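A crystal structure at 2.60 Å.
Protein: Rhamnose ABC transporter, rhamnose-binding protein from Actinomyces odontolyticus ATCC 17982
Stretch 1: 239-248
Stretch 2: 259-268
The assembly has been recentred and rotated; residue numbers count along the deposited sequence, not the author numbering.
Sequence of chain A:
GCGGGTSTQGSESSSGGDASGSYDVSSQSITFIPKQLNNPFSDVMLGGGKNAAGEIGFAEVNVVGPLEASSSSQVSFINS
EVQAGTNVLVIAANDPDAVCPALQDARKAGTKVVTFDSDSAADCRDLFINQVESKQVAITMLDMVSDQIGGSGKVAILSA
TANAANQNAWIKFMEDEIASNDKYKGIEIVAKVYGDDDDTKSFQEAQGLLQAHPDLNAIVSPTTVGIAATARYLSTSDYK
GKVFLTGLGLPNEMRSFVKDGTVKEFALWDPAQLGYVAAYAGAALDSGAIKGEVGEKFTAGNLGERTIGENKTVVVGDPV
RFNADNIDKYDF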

# COMPACT_ATOMS: atom_id res chain seq x y z
N TYR A 239 10.71 26.64 -11.29
CA TYR A 239 9.32 26.27 -11.00
C TYR A 239 9.10 25.85 -9.53
O TYR A 239 7.99 25.43 -9.18
CB TYR A 239 8.86 25.14 -11.94
CG TYR A 239 8.87 25.51 -13.41
CD1 TYR A 239 7.85 26.29 -13.95
CD2 TYR A 239 9.88 25.07 -14.26
CE1 TYR A 239 7.85 26.63 -15.30
CE2 TYR A 239 9.88 25.40 -15.61
CZ TYR A 239 8.87 26.19 -16.13
OH TYR A 239 8.87 26.52 -17.46
N LYS A 240 10.14 25.98 -8.66
CA LYS A 240 10.07 25.63 -7.24
C LYS A 240 9.03 26.51 -6.53
O LYS A 240 9.13 27.74 -6.57
CB LYS A 240 11.45 25.77 -6.56
CG LYS A 240 11.54 25.09 -5.19
CD LYS A 240 12.83 25.43 -4.47
CE LYS A 240 12.85 24.85 -3.07
NZ LYS A 240 14.08 25.23 -2.34
N GLY A 241 8.02 25.86 -5.95
CA GLY A 241 6.93 26.54 -5.25
C GLY A 241 5.81 26.99 -6.16
O GLY A 241 4.66 27.08 -5.72
N LYS A 242 6.13 27.29 -7.44
CA LYS A 242 5.19 27.75 -8.47
C LYS A 242 4.34 26.57 -8.98
O LYS A 242 3.12 26.68 -9.03
CB LYS A 242 5.94 28.44 -9.62
CG LYS A 242 6.56 29.78 -9.23
CD LYS A 242 7.37 30.38 -10.36
CE LYS A 242 7.98 31.70 -9.98
NZ LYS A 242 8.77 32.29 -11.10
N VAL A 243 5.00 25.45 -9.35
CA VAL A 243 4.33 24.23 -9.82
C VAL A 243 4.26 23.27 -8.63
O VAL A 243 5.29 22.88 -8.07
CB VAL A 243 5.02 23.60 -11.06
CG1 VAL A 243 4.37 22.27 -11.45
CG2 VAL A 243 5.01 24.55 -12.25
N PHE A 244 3.03 22.93 -8.21
CA PHE A 244 2.76 22.03 -7.09
C PHE A 244 3.02 20.57 -7.46
O PHE A 244 2.80 20.18 -8.60
CB PHE A 244 1.32 22.19 -6.59
CG PHE A 244 1.01 23.53 -5.96
CD1 PHE A 244 1.20 23.73 -4.60
CD2 PHE A 244 0.53 24.58 -6.72
CE1 PHE A 244 0.92 24.97 -4.01
CE2 PHE A 244 0.25 25.82 -6.14
CZ PHE A 244 0.45 26.00 -4.79
N LEU A 245 3.49 19.78 -6.49
CA LEU A 245 3.74 18.36 -6.72
C LEU A 245 3.12 17.54 -5.60
O LEU A 245 3.40 17.76 -4.42
CB LEU A 245 5.24 18.04 -6.88
CG LEU A 245 5.61 16.55 -7.00
CD1 LEU A 245 5.13 15.95 -8.31
CD2 LEU A 245 7.07 16.35 -6.85
N THR A 246 2.29 16.58 -5.99
CA THR A 246 1.61 15.67 -5.08
C THR A 246 1.54 14.28 -5.75
O THR A 246 1.96 14.11 -6.90
CB THR A 246 0.25 16.25 -4.65
OG1 THR A 246 -0.30 15.43 -3.62
CG2 THR A 246 -0.74 16.38 -5.80
N GLY A 247 1.04 13.31 -5.00
CA GLY A 247 0.90 11.94 -5.45
C GLY A 247 1.15 10.97 -4.33
O GLY A 247 0.72 11.21 -3.19
N LEU A 248 1.85 9.87 -4.63
CA LEU A 248 2.18 8.84 -3.65
C LEU A 248 3.69 8.74 -3.49
O LEU A 248 4.39 8.46 -4.46
CB LEU A 248 1.58 7.48 -4.07
CG LEU A 248 0.08 7.46 -4.39
CD1 LEU A 248 -0.27 6.25 -5.19
CD2 LEU A 248 -0.77 7.52 -3.14
N LYS A 259 10.18 20.12 3.56
CA LYS A 259 10.74 21.21 4.36
C LYS A 259 11.17 22.40 3.50
O LYS A 259 11.01 23.54 3.94
CB LYS A 259 11.92 20.73 5.22
CG LYS A 259 11.56 19.65 6.26
CD LYS A 259 10.74 20.17 7.42
CE LYS A 259 10.30 19.04 8.31
NZ LYS A 259 9.40 19.50 9.40
N ASP A 260 11.72 22.14 2.28
CA ASP A 260 12.14 23.15 1.29
C ASP A 260 10.98 24.01 0.83
O ASP A 260 11.15 25.20 0.60
CB ASP A 260 12.72 22.47 0.02
CG ASP A 260 14.07 21.78 0.12
OD1 ASP A 260 14.55 21.57 1.26
OD2 ASP A 260 14.61 21.39 -0.93
N GLY A 261 9.84 23.35 0.63
CA GLY A 261 8.64 23.94 0.08
C GLY A 261 8.31 23.43 -1.32
O GLY A 261 7.34 23.90 -1.92
N THR A 262 9.11 22.47 -1.85
CA THR A 262 8.92 21.86 -3.18
C THR A 262 7.62 21.04 -3.17
O THR A 262 6.84 21.11 -4.12
CB THR A 262 10.15 21.01 -3.56
OG1 THR A 262 11.34 21.78 -3.40
CG2 THR A 262 10.07 20.47 -4.99
N VAL A 263 7.38 20.29 -2.08
CA VAL A 263 6.20 19.45 -1.86
C VAL A 263 5.48 19.98 -0.60
O VAL A 263 6.13 20.22 0.42
CB VAL A 263 6.58 17.95 -1.74
CG1 VAL A 263 5.35 17.07 -1.52
CG2 VAL A 263 7.36 17.47 -2.96
N LYS A 264 4.16 20.19 -0.69
CA LYS A 264 3.35 20.66 0.44
C LYS A 264 2.67 19.47 1.13
O LYS A 264 2.74 19.35 2.35
CB LYS A 264 2.33 21.71 0.00
CG LYS A 264 2.96 23.08 -0.27
CD LYS A 264 1.92 24.16 -0.52
CE LYS A 264 2.56 25.51 -0.69
NZ LYS A 264 1.55 26.59 -0.88
N GLU A 265 2.04 18.57 0.33
CA GLU A 265 1.35 17.38 0.82
C GLU A 265 1.29 16.28 -0.24
O GLU A 265 0.98 16.53 -1.40
CB GLU A 265 -0.07 17.73 1.30
CG GLU A 265 -0.70 16.66 2.18
CD GLU A 265 -2.09 16.98 2.71
OE1 GLU A 265 -3.01 17.18 1.89
OE2 GLU A 265 -2.25 16.99 3.95
N PHE A 266 1.59 15.05 0.20
CA PHE A 266 1.52 13.82 -0.58
C PHE A 266 0.83 12.77 0.29
O PHE A 266 0.52 13.04 1.45
CB PHE A 266 2.91 13.36 -1.08
CG PHE A 266 3.87 12.89 -0.01
CD1 PHE A 266 4.70 13.80 0.65
CD2 PHE A 266 3.96 11.55 0.33
CE1 PHE A 266 5.57 13.37 1.65
CE2 PHE A 266 4.83 11.12 1.33
CZ PHE A 266 5.64 12.03 1.98
N ALA A 267 0.55 11.58 -0.26
CA ALA A 267 -0.10 10.52 0.49
C ALA A 267 0.57 9.17 0.26
O ALA A 267 1.34 9.00 -0.68
CB ALA A 267 -1.57 10.44 0.11
N LEU A 268 0.29 8.22 1.17
CA LEU A 268 0.73 6.83 1.15
C LEU A 268 -0.10 6.08 2.21
O LEU A 268 -1.32 6.22 2.20
CB LEU A 268 2.26 6.66 1.34
CG LEU A 268 2.88 5.34 0.84
CD1 LEU A 268 3.05 5.33 -0.68
CD2 LEU A 268 4.20 5.10 1.50
O HOH W 1 7.38 22.97 -6.32
O HOH W 2 4.25 21.91 -4.00

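Stretch 2 leaves the end of a helix, turns, and runs into a strand containing F266 to L268 that lies nearly parallel to the strand containing F244 to G247 of stretch 1, with 11° between their directions and 5.5 Å between their axes at closest approach. Together the two stretches bury 624 Å², and the contact passes from an exposed, charged end near the helix to a largely buried one along the strands, where hydrogen bonding and apolar packing are combined.

At the exposed end, D260 directs its CA-to-CB bond toward stretch 1, where the fully extended side chain of K240 reaches over. K240 NZ lies 4.1 Å from D260 OD2, so the opposite charges attract at a distance too long for a salt bridge. G261 then breaks the helix with a positive phi; at its backbone angles a CB would be jammed against the carbonyl oxygen of D260, which by itself calls for glycine.

T262 contributes both its side chain and its carbonyl to the contact. Its side chain packs against the aliphatic part of K240, with T262 OG1 3.4 Å from K240 CE, while its carbonyl is joined to stretch 1 through water. Water 1 donates to T262 O (2.9 Å) and to V243 O (2.7 Å) and accepts from G241 N (3.0 Å), filling a gap where the backbones do not bond directly. Water 2 donates to the same T262 O at 2.7 Å and accepts a weak hydrogen bond from L245 N at 3.4 Å.

V263 makes an apolar contact, its CG2 lying 4.1 Å from L245 CD2. The next residue, K264, is exposed, but its extended side chain brings NZ to 3.6 Å from F244 CE1; the amine sits near the plane of the ring, at its edge rather than over its face.

From E265 onward direct hydrogen bonds take over. The hydroxyl T246 OG1 donates to E265 O at 2.8 Å, so a side chain of stretch 1 is tied to the backbone of stretch 2. The CA-to-CB bond of F266 points sideways and its ring leads off from stretch 1, although F266 CB remains 3.7 Å from G247 O. G247 O accepts a hydrogen bond from A267 N at 3.0 Å, with a favourable N-H...O angle of 162°. A267 and L248 form a single beta bridge, in which L248 CA also makes a CA-H...O contact of 3.1 Å with A267 O. Apolar packing closes the interface: L248 CD2 approaches A267 CB at 4.4 Å, and L248 CB meets L268 CD1 at 4.3 Å.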